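Local coordinates for Serine/threonine-protein kinase Tel1 (PDB 6SKY), which probably acts as a serine/threonine kinase that senses DNA damage, phosphorylating proteins at [ST]-Q sequences with ATP to switch on checkpoint signalling, at residues Val2664-Tyr2673 against Gly2763-Lys2771; Lys2738-Thr2746 against Asp2803-Thr2811. All coordinates share one frame; numbering follows the deposited sequence.

Contact 1: Val2664-Tyr2673 against Gly2763-Lys2771. With AGS (phosphothiophosphoric acid-adenylate ester), chain C.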
loop_
_atom_site.group_PDB
_atom_site.type_symbol
_atom_site.label_atom_id
_atom_site.label_comp_id
_atom_site.label_asym_id
_atom_site.label_seq_id
_atom_site.Cartn_x
_atom_site.Cartn_y
_atom_site.Cartn_z
ATOM N N VAL A 2664 -20.244 -37.345 14.798
ATOM C CA VAL A 2664 -20.746 -36.326 13.886
ATOM C C VAL A 2664 -21.754 -36.952 12.934
ATOM O O VAL A 2664 -21.531 -38.039 12.386
ATOM C CB VAL A 2664 -19.583 -35.649 13.145
ATOM C CG1 VAL A 2664 -20.101 -34.576 12.239
ATOM C CG2 VAL A 2664 -18.636 -35.045 14.136
ATOM N N SER A 2665 -22.869 -36.255 12.725
ATOM C CA SER A 2665 -24.136 -36.880 12.364
ATOM C C SER A 2665 -24.103 -37.726 11.102
ATOM O O SER A 2665 -24.224 -38.950 11.183
ATOM C CB SER A 2665 -25.213 -35.808 12.210
ATOM O OG SER A 2665 -25.227 -34.936 13.325
ATOM N N ASN A 2666 -23.934 -37.110 9.938
ATOM C CA ASN A 2666 -24.119 -37.815 8.674
ATOM C C ASN A 2666 -22.901 -37.645 7.792
ATOM O O ASN A 2666 -22.974 -37.195 6.654
ATOM C CB ASN A 2666 -25.400 -37.392 7.963
ATOM C CG ASN A 2666 -25.662 -35.929 8.062
ATOM O OD1 ASN A 2666 -24.788 -35.119 7.796
ATOM N ND2 ASN A 2666 -26.878 -35.572 8.445
ATOM N N THR A 2667 -21.751 -37.969 8.352
ATOM C CA THR A 2667 -20.480 -37.946 7.661
ATOM C C THR A 2667 -20.063 -39.361 7.287
ATOM O O THR A 2667 -20.744 -40.340 7.579
ATOM C CB THR A 2667 -19.416 -37.296 8.538
ATOM O OG1 THR A 2667 -19.311 -38.035 9.754
ATOM C CG2 THR A 2667 -19.789 -35.879 8.865
ATOM N N ILE A 2668 -18.926 -39.456 6.614
ATOM C CA ILE A 2668 -18.282 -40.730 6.319
ATOM C C ILE A 2668 -16.780 -40.482 6.344
ATOM O O ILE A 2668 -16.329 -39.451 5.843
ATOM C CB ILE A 2668 -18.755 -41.302 4.972
ATOM C CG1 ILE A 2668 -18.074 -42.630 4.683
ATOM C CG2 ILE A 2668 -18.500 -40.342 3.840
ATOM C CD1 ILE A 2668 -18.458 -43.219 3.374
ATOM N N PRO A 2669 -15.969 -41.349 6.935
ATOM C CA PRO A 2669 -14.529 -41.105 6.930
ATOM C C PRO A 2669 -13.983 -41.091 5.518
ATOM O O PRO A 2669 -14.472 -41.788 4.636
ATOM C CB PRO A 2669 -13.976 -42.271 7.740
ATOM C CG PRO A 2669 -15.079 -42.640 8.611
ATOM C CD PRO A 2669 -16.318 -42.460 7.824
ATOM N N LEU A 2670 -12.968 -40.264 5.305
ATOM C CA LEU A 2670 -12.417 -40.099 3.968
ATOM C C LEU A 2670 -11.836 -41.401 3.448
ATOM O O LEU A 2670 -11.957 -41.715 2.261
ATOM C CB LEU A 2670 -11.363 -39.001 3.987
ATOM C CG LEU A 2670 -10.540 -38.738 2.740
ATOM C CD1 LEU A 2670 -11.337 -37.962 1.737
ATOM C CD2 LEU A 2670 -9.290 -37.999 3.118
ATOM N N HIS A 2671 -11.220 -42.186 4.323
ATOM C CA HIS A 2671 -10.627 -43.442 3.896
ATOM C C HIS A 2671 -11.686 -44.485 3.568
ATOM O O HIS A 2671 -11.512 -45.269 2.629
ATOM C CB HIS A 2671 -9.694 -43.951 4.982
ATOM C CG HIS A 2671 -8.550 -44.758 4.467
ATOM N ND1 HIS A 2671 -8.376 -46.086 4.786
ATOM C CD2 HIS A 2671 -7.521 -44.425 3.657
ATOM C CE1 HIS A 2671 -7.287 -46.536 4.194
ATOM N NE2 HIS A 2671 -6.750 -45.549 3.501
ATOM N N GLU A 2672 -12.793 -44.493 4.312
ATOM C CA GLU A 2672 -13.877 -45.430 4.051
ATOM C C GLU A 2672 -14.617 -45.118 2.765
ATOM O O GLU A 2672 -15.248 -46.011 2.203
ATOM C CB GLU A 2672 -14.871 -45.435 5.202
ATOM C CG GLU A 2672 -14.253 -45.613 6.563
ATOM C CD GLU A 2672 -13.912 -47.048 6.885
ATOM O OE1 GLU A 2672 -13.181 -47.689 6.106
ATOM O OE2 GLU A 2672 -14.378 -47.543 7.930
ATOM N N TYR A 2673 -14.586 -43.877 2.298
ATOM C CA TYR A 2673 -15.087 -43.636 0.957
ATOM C C TYR A 2673 -14.036 -43.973 -0.087
ATOM O O TYR A 2673 -14.351 -44.596 -1.101
ATOM C CB TYR A 2673 -15.545 -42.190 0.774
ATOM C CG TYR A 2673 -15.863 -41.908 -0.674
ATOM C CD1 TYR A 2673 -17.070 -42.287 -1.218
ATOM C CD2 TYR A 2673 -14.937 -41.304 -1.508
ATOM C CE1 TYR A 2673 -17.348 -42.064 -2.533
ATOM C CE2 TYR A 2673 -15.208 -41.084 -2.824
ATOM C CZ TYR A 2673 -16.414 -41.465 -3.329
ATOM O OH TYR A 2673 -16.697 -41.241 -4.644
ATOM N N GLY A 2763 -6.297 -40.357 6.848
ATOM C CA GLY A 2763 -7.641 -40.456 6.323
ATOM C C GLY A 2763 -8.712 -40.828 7.312
ATOM O O GLY A 2763 -9.889 -40.757 6.969
ATOM N N HIS A 2764 -8.350 -41.237 8.517
ATOM C CA HIS A 2764 -9.330 -41.602 9.526
ATOM C C HIS A 2764 -9.665 -40.459 10.457
ATOM O O HIS A 2764 -10.539 -40.614 11.308
ATOM C CB HIS A 2764 -8.835 -42.789 10.336
ATOM C CG HIS A 2764 -8.991 -44.098 9.636
ATOM N ND1 HIS A 2764 -8.016 -45.070 9.651
ATOM C CD2 HIS A 2764 -10.012 -44.599 8.902
ATOM C CE1 HIS A 2764 -8.429 -46.111 8.953
ATOM N NE2 HIS A 2764 -9.638 -45.851 8.490
ATOM N N ASN A 2765 -8.987 -39.327 10.320
ATOM C CA ASN A 2765 -9.251 -38.135 11.100
ATOM C C ASN A 2765 -10.005 -37.085 10.319
ATOM O O ASN A 2765 -10.256 -36.004 10.846
ATOM C CB ASN A 2765 -7.943 -37.536 11.601
ATOM C CG ASN A 2765 -7.368 -38.286 12.759
ATOM O OD1 ASN A 2765 -8.083 -38.926 13.508
ATOM N ND2 ASN A 2765 -6.065 -38.207 12.919
ATOM N N ILE A 2766 -10.367 -37.372 9.077
ATOM C CA ILE A 2766 -11.034 -36.431 8.193
ATOM C C ILE A 2766 -12.341 -37.067 7.762
ATOM O O ILE A 2766 -12.344 -38.171 7.214
ATOM C CB ILE A 2766 -10.160 -36.084 6.980
ATOM C CG1 ILE A 2766 -8.793 -35.595 7.440
ATOM C CG2 ILE A 2766 -10.824 -35.054 6.112
ATOM C CD1 ILE A 2766 -7.801 -35.455 6.349
ATOM N N LEU A 2767 -13.446 -36.379 8.013
ATOM C CA LEU A 2767 -14.780 -36.862 7.709
ATOM C C LEU A 2767 -15.392 -36.004 6.619
ATOM O O LEU A 2767 -15.200 -34.792 6.601
ATOM C CB LEU A 2767 -15.669 -36.821 8.949
ATOM C CG LEU A 2767 -15.113 -37.374 10.254
ATOM C CD1 LEU A 2767 -16.049 -37.056 11.366
ATOM C CD2 LEU A 2767 -14.917 -38.846 10.156
ATOM N N LEU A 2768 -16.133 -36.631 5.721
ATOM C CA LEU A 2768 -16.832 -35.951 4.646
ATOM C C LEU A 2768 -18.307 -35.892 4.989
ATOM O O LEU A 2768 -18.943 -36.930 5.150
ATOM C CB LEU A 2768 -16.639 -36.685 3.327
ATOM C CG LEU A 2768 -15.211 -36.906 2.877
ATOM C CD1 LEU A 2768 -15.183 -37.934 1.788
ATOM C CD2 LEU A 2768 -14.665 -35.603 2.393
ATOM N N ASP A 2769 -18.839 -34.686 5.104
ATOM C CA ASP A 2769 -20.255 -34.481 5.373
ATOM C C ASP A 2769 -21.012 -34.575 4.058
ATOM O O ASP A 2769 -20.907 -33.687 3.215
ATOM C CB ASP A 2769 -20.457 -33.126 6.036
ATOM C CG ASP A 2769 -21.877 -32.892 6.471
ATOM O OD1 ASP A 2769 -22.671 -33.841 6.487
ATOM O OD2 ASP A 2769 -22.210 -31.745 6.801
ATOM N N HIS A 2770 -21.776 -35.645 3.866
ATOM C CA HIS A 2770 -22.474 -35.836 2.606
ATOM C C HIS A 2770 -23.869 -35.240 2.606
ATOM O O HIS A 2770 -24.722 -35.690 1.843
ATOM C CB HIS A 2770 -22.519 -37.315 2.228
ATOM C CG HIS A 2770 -23.217 -38.190 3.216
ATOM N ND1 HIS A 2770 -22.653 -39.346 3.703
ATOM C CD2 HIS A 2770 -24.443 -38.104 3.781
ATOM C CE1 HIS A 2770 -23.494 -39.925 4.540
ATOM N NE2 HIS A 2770 -24.587 -39.190 4.606
ATOM N N LYS A 2771 -24.118 -34.239 3.441
ATOM C CA LYS A 2771 -25.292 -33.394 3.316
ATOM C C LYS A 2771 -24.954 -31.966 2.944
ATOM O O LYS A 2771 -25.753 -31.313 2.279
ATOM C CB LYS A 2771 -26.089 -33.376 4.619
ATOM C CG LYS A 2771 -26.709 -34.693 4.982
ATOM C CD LYS A 2771 -27.687 -35.145 3.932
ATOM C CE LYS A 2771 -28.199 -36.533 4.240
ATOM N NZ LYS A 2771 -28.998 -37.089 3.117
HETATM P PG AGS C . -6.571 -45.716 14.575
HETATM S S1G AGS C . -5.867 -45.138 12.853
HETATM O O2G AGS C . -6.485 -44.561 15.608
HETATM O O3G AGS C . -5.751 -46.928 15.094
HETATM P PB AGS C . -9.168 -45.055 14.292
HETATM O O1B AGS C . -8.611 -43.832 13.688
HETATM O O2B AGS C . -10.276 -45.734 13.491
HETATM O O3B AGS C . -8.055 -46.149 14.451
HETATM P PA AGS C . -11.278 -44.989 16.038
HETATM O O1A AGS C . -11.430 -46.298 16.683
HETATM O O2A AGS C . -11.771 -43.806 16.869
HETATM O O3A AGS C . -9.768 -44.693 15.702
HETATM O "O5'" AGS C . -12.033 -45.064 14.668
HETATM C "C5'" AGS C . -13.454 -45.252 14.676
HETATM C "C4'" AGS C . -14.011 -44.962 13.310
HETATM O "O4'" AGS C . -15.029 -43.950 13.417
HETATM C "C3'" AGS C . -13.013 -44.432 12.290
HETATM O "O3'" AGS C . -13.365 -44.834 10.973
HETATM C "C2'" AGS C . -13.113 -42.920 12.471
HETATM O "O2'" AGS C . -12.848 -42.241 11.253
HETATM C "C1'" AGS C . -14.577 -42.728 12.866
HETATM N N9 AGS C . -14.774 -41.683 13.858
HETATM C C8 AGS C . -13.962 -41.389 14.916
HETATM N N7 AGS C . -14.386 -40.396 15.655
HETATM C C5 AGS C . -15.565 -40.013 15.040
HETATM C C6 AGS C . -16.501 -39.006 15.333
HETATM N N6 AGS C . -16.393 -38.171 16.367
HETATM N N1 AGS C . -17.567 -38.887 14.518
HETATM C C2 AGS C . -17.681 -39.720 13.483
HETATM N N3 AGS C . -16.864 -40.705 13.107
HETATM C C4 AGS C . -15.817 -40.797 13.932
#
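With CG of Leu-2767 anti to its carbonyl carbon (chi1 -47°), CD1 lies beside Thr-2667 OG1 and CD2 against the Pro-2669 ring; for Leu-2670, CG opposite the backbone N (chi1 174°) carries CD1 to within 3.8 Å of Leu-2768 CD1. Leu-2767 and Leu-2768 point to opposite faces of a short antiparallel beta pairing in the C-lobe of a PI3K-like kinase, where the strand following the hinge meets the strand leaving the catalytic loop, and Leu-2670 packs on the Leu-2768 side. The pairing illustrates how one small sheet can serve a ligand and a protein core at once. Ile-2668 and Leu-2768 exchange backbone bonds, the straighter being Leu-2768 N to Ile-2668 O at 2.8 Å. Beyond Pro-2669, the N-cap of helix 2670-2681, Leu-2670 N reaches Ile-2766 O (2.9 Å) and ties the start of the helix to the strand. The face with Leu-2768 and Ile-2668 packs on Phe-2724. His-2671 turns a ring edge toward the face of His-2764, in an offset edge-to-face pair with planes at 70°. On the nucleotide side, Leu-2767 CD1 approaches C2 of the ATP analogue to 3.8 Å, while hinge Val-2664 N donates to adenine N1 (3.1 Å). Neighbouring Asn-2765 belongs to the magnesium site. The ribose is gripped through its O2' hydroxyl, which donates to the backbone O of His-2764 at 2.8 Å.

Contact 2: Lys2738-Thr2746 against Asp2803-Thr2811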
loop_
_atom_site.group_PDB
_atom_site.type_symbol
_atom_site.label_atom_id
_atom_site.label_comp_id
_atom_site.label_asym_id
_atom_site.label_seq_id
_atom_site.Cartn_x
_atom_site.Cartn_y
_atom_site.Cartn_z
ATOM N N LYS A 2738 -22.087 -27.671 -3.152
ATOM C CA LYS A 2738 -21.420 -28.568 -2.220
ATOM C C LYS A 2738 -19.940 -28.705 -2.523
ATOM O O LYS A 2738 -19.132 -28.840 -1.603
ATOM C CB LYS A 2738 -22.080 -29.936 -2.245
ATOM C CG LYS A 2738 -23.545 -29.925 -1.948
ATOM C CD LYS A 2738 -23.853 -29.221 -0.687
ATOM C CE LYS A 2738 -25.270 -29.465 -0.276
ATOM N NZ LYS A 2738 -26.176 -28.500 -0.895
ATOM N N ARG A 2739 -19.558 -28.673 -3.795
ATOM C CA ARG A 2739 -18.141 -28.706 -4.111
ATOM C C ARG A 2739 -17.445 -27.427 -3.674
ATOM O O ARG A 2739 -16.292 -27.469 -3.228
ATOM C CB ARG A 2739 -17.955 -28.944 -5.596
ATOM C CG ARG A 2739 -16.750 -29.751 -5.915
ATOM C CD ARG A 2739 -16.525 -29.792 -7.389
ATOM N NE ARG A 2739 -16.429 -28.452 -7.942
ATOM C CZ ARG A 2739 -16.131 -28.198 -9.204
ATOM N NH1 ARG A 2739 -16.063 -26.954 -9.638
ATOM N NH2 ARG A 2739 -15.892 -29.197 -10.030
ATOM N N THR A 2740 -18.128 -26.287 -3.759
ATOM C CA THR A 2740 -17.552 -25.062 -3.216
ATOM C C THR A 2740 -17.402 -25.132 -1.704
ATOM O O THR A 2740 -16.406 -24.655 -1.158
ATOM C CB THR A 2740 -18.403 -23.868 -3.613
ATOM O OG1 THR A 2740 -18.523 -23.837 -5.032
ATOM C CG2 THR A 2740 -17.758 -22.602 -3.171
ATOM N N ASN A 2741 -18.382 -25.708 -1.006
ATOM C CA ASN A 2741 -18.254 -25.893 0.437
ATOM C C ASN A 2741 -17.048 -26.741 0.785
ATOM O O ASN A 2741 -16.311 -26.434 1.726
ATOM C CB ASN A 2741 -19.504 -26.545 1.006
ATOM C CG ASN A 2741 -20.640 -25.591 1.158
ATOM O OD1 ASN A 2741 -20.480 -24.391 0.997
ATOM N ND2 ASN A 2741 -21.802 -26.118 1.487
ATOM N N TYR A 2742 -16.853 -27.837 0.060
ATOM C CA TYR A 2742 -15.687 -28.683 0.278
ATOM C C TYR A 2742 -14.392 -27.898 0.118
ATOM O O TYR A 2742 -13.514 -27.949 0.985
ATOM C CB TYR A 2742 -15.736 -29.858 -0.688
ATOM C CG TYR A 2742 -14.486 -30.681 -0.770
ATOM C CD1 TYR A 2742 -13.557 -30.451 -1.754
ATOM C CD2 TYR A 2742 -14.247 -31.699 0.116
ATOM C CE1 TYR A 2742 -12.434 -31.181 -1.840
ATOM C CE2 TYR A 2742 -13.122 -32.437 0.031
ATOM C CZ TYR A 2742 -12.220 -32.174 -0.953
ATOM O OH TYR A 2742 -11.079 -32.914 -1.050
ATOM N N THR A 2743 -14.255 -27.167 -0.988
ATOM C CA THR A 2743 -13.011 -26.445 -1.235
ATOM C C THR A 2743 -12.759 -25.377 -0.178
ATOM O O THR A 2743 -11.628 -25.212 0.289
ATOM C CB THR A 2743 -13.034 -25.820 -2.622
ATOM O OG1 THR A 2743 -13.478 -26.785 -3.573
ATOM C CG2 THR A 2743 -11.673 -25.385 -3.012
ATOM N N ARG A 2744 -13.799 -24.659 0.233
ATOM C CA ARG A 2744 -13.617 -23.596 1.212
ATOM C C ARG A 2744 -13.259 -24.133 2.587
ATOM O O ARG A 2744 -12.380 -23.584 3.258
ATOM C CB ARG A 2744 -14.874 -22.755 1.305
ATOM C CG ARG A 2744 -15.029 -21.755 0.221
ATOM C CD ARG A 2744 -16.360 -21.113 0.346
ATOM N NE ARG A 2744 -16.569 -20.089 -0.658
ATOM C CZ ARG A 2744 -17.706 -19.427 -0.797
ATOM N NH1 ARG A 2744 -17.827 -18.503 -1.726
ATOM N NH2 ARG A 2744 -18.723 -19.696 -0.002
ATOM N N THR A 2745 -13.947 -25.173 3.054
ATOM C CA THR A 2745 -13.608 -25.711 4.364
ATOM C C THR A 2745 -12.235 -26.361 4.364
ATOM O O THR A 2745 -11.516 -26.269 5.365
ATOM C CB THR A 2745 -14.671 -26.693 4.825
ATOM O OG1 THR A 2745 -14.944 -27.620 3.783
ATOM C CG2 THR A 2745 -15.925 -25.966 5.143
ATOM N N THR A 2746 -11.830 -26.974 3.252
ATOM C CA THR A 2746 -10.478 -27.509 3.164
ATOM C C THR A 2746 -9.438 -26.404 3.224
ATOM O O THR A 2746 -8.420 -26.546 3.899
ATOM C CB THR A 2746 -10.333 -28.321 1.888
ATOM O OG1 THR A 2746 -11.367 -29.299 1.849
ATOM C CG2 THR A 2746 -9.025 -29.024 1.852
ATOM N N ASP A 2803 -5.899 -36.975 -4.132
ATOM C CA ASP A 2803 -7.329 -37.145 -3.946
ATOM C C ASP A 2803 -7.979 -35.925 -3.318
ATOM O O ASP A 2803 -9.126 -35.619 -3.636
ATOM C CB ASP A 2803 -7.611 -38.375 -3.096
ATOM C CG ASP A 2803 -7.968 -39.580 -3.927
ATOM O OD1 ASP A 2803 -7.094 -40.430 -4.175
ATOM O OD2 ASP A 2803 -9.130 -39.674 -4.352
ATOM N N ILE A 2804 -7.291 -35.219 -2.430
ATOM C CA ILE A 2804 -7.871 -34.001 -1.885
ATOM C C ILE A 2804 -8.027 -32.961 -2.983
ATOM O O ILE A 2804 -9.033 -32.255 -3.046
ATOM C CB ILE A 2804 -7.029 -33.477 -0.706
ATOM C CG1 ILE A 2804 -7.526 -34.043 0.620
ATOM C CG2 ILE A 2804 -7.113 -31.986 -0.609
ATOM C CD1 ILE A 2804 -7.399 -35.500 0.747
ATOM N N VAL A 2805 -7.054 -32.877 -3.882
ATOM C CA VAL A 2805 -7.092 -31.888 -4.947
ATOM C C VAL A 2805 -8.049 -32.299 -6.052
ATOM O O VAL A 2805 -8.602 -31.444 -6.746
ATOM C CB VAL A 2805 -5.671 -31.664 -5.479
ATOM C CG1 VAL A 2805 -5.671 -30.687 -6.598
ATOM C CG2 VAL A 2805 -4.796 -31.165 -4.384
ATOM N N ASP A 2806 -8.272 -33.599 -6.238
ATOM C CA ASP A 2806 -9.203 -34.046 -7.264
ATOM C C ASP A 2806 -10.626 -33.601 -6.973
ATOM O O ASP A 2806 -11.395 -33.346 -7.900
ATOM C CB ASP A 2806 -9.141 -35.559 -7.392
ATOM C CG ASP A 2806 -9.807 -36.060 -8.644
ATOM O OD1 ASP A 2806 -9.393 -35.657 -9.744
ATOM O OD2 ASP A 2806 -10.738 -36.870 -8.537
ATOM N N GLY A 2807 -11.002 -33.509 -5.705
ATOM C CA GLY A 2807 -12.336 -33.073 -5.364
ATOM C C GLY A 2807 -12.584 -31.599 -5.560
ATOM O O GLY A 2807 -13.732 -31.165 -5.449
ATOM N N MET A 2808 -11.547 -30.823 -5.851
ATOM C CA MET A 2808 -11.664 -29.384 -6.000
ATOM C C MET A 2808 -12.043 -28.949 -7.400
ATOM O O MET A 2808 -12.352 -27.774 -7.600
ATOM C CB MET A 2808 -10.352 -28.705 -5.617
ATOM C CG MET A 2808 -10.111 -28.652 -4.147
ATOM S SD MET A 2808 -8.455 -28.153 -3.730
ATOM C CE MET A 2808 -8.489 -28.565 -2.003
ATOM N N GLY A 2809 -12.010 -29.844 -8.373
ATOM C CA GLY A 2809 -12.524 -29.498 -9.676
ATOM C C GLY A 2809 -11.520 -29.493 -10.802
ATOM O O GLY A 2809 -10.457 -30.105 -10.712
ATOM N N ILE A 2810 -11.862 -28.783 -11.874
ATOM C CA ILE A 2810 -11.070 -28.796 -13.094
ATOM C C ILE A 2810 -9.908 -27.813 -13.008
ATOM O O ILE A 2810 -8.866 -28.027 -13.633
ATOM C CB ILE A 2810 -11.994 -28.510 -14.290
ATOM C CG1 ILE A 2810 -11.282 -28.734 -15.611
ATOM C CG2 ILE A 2810 -12.548 -27.101 -14.233
ATOM C CD1 ILE A 2810 -12.162 -28.450 -16.783
ATOM N N THR A 2811 -10.062 -26.732 -12.249
ATOM C CA THR A 2811 -8.956 -25.855 -11.867
ATOM C C THR A 2811 -8.510 -26.327 -10.497
ATOM O O THR A 2811 -9.140 -26.032 -9.486
ATOM C CB THR A 2811 -9.394 -24.401 -11.834
ATOM O OG1 THR A 2811 -10.266 -24.201 -10.720
ATOM C CG2 THR A 2811 -10.139 -24.051 -13.091
#
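Tyr-2742 supplies the hydrogen bond of this contact: its hydroxyl donates to Ile-2804 O across 2.9 Å, in the carbonyl plane and on a lone pair. CG anti to the backbone N (chi1 169°) places the ring so that CE1 lies 3.7 Å from Gly-2807 C, and Thr-2746 OG1 sits over the centre of one ring face. A leucine here would probably leave Ile-2804 O without this donor and open a gap beside Gly-2807. Apolar packing centres on Met-2808, whose extended chain passes along the helix: CG touches Tyr-2742 CE1 and, at 3.8 Å, Thr-2743 CG2, while CE meets Thr-2746 CG2 at 3.9 Å. Both threonine hydroxyls bond carbonyls of their own helix, Arg-2739 O and Tyr-2742 O, while their methyls touch the methionine. The third kind of contact sets a flat group over backbone. Arg-2739 lays one guanidinium face over Met-2808 O and Gly-2809, and its NH2 forms a salt bridge with Glu-1892 of the FAT region. Gly-2809 leaves helical angles with a positive phi (116°). The whole is a long C-lobe helix of the PI3K-like kinase fold packed against a short helix and the type I turn, Asp-2806 to Gly-2809, at its C-terminal side.

How the contacts relate
Both contacts belong to one kinase C-lobe, and their segments alternate along the chain: helix 2732-2755 of contact 2 leads through the catalytic loop into strand 2766-2769 of contact 1. Contact 1 is partly buried and borders the nucleotide, so backbone bonds between strands and to the ligand join its apolar packing; contact 2 is more deeply buried, away from the annotated sites, and relies on side chains, with a single tyrosine hydroxyl bond between its segments. They also touch directly. Leu-2670 CD2 meets Ile-2804 CD1 at 3.9 Å, and Leu-2768 CD2 packs on Tyr-2742 CE2, continuing the apolar side of the small sheet into the helical core.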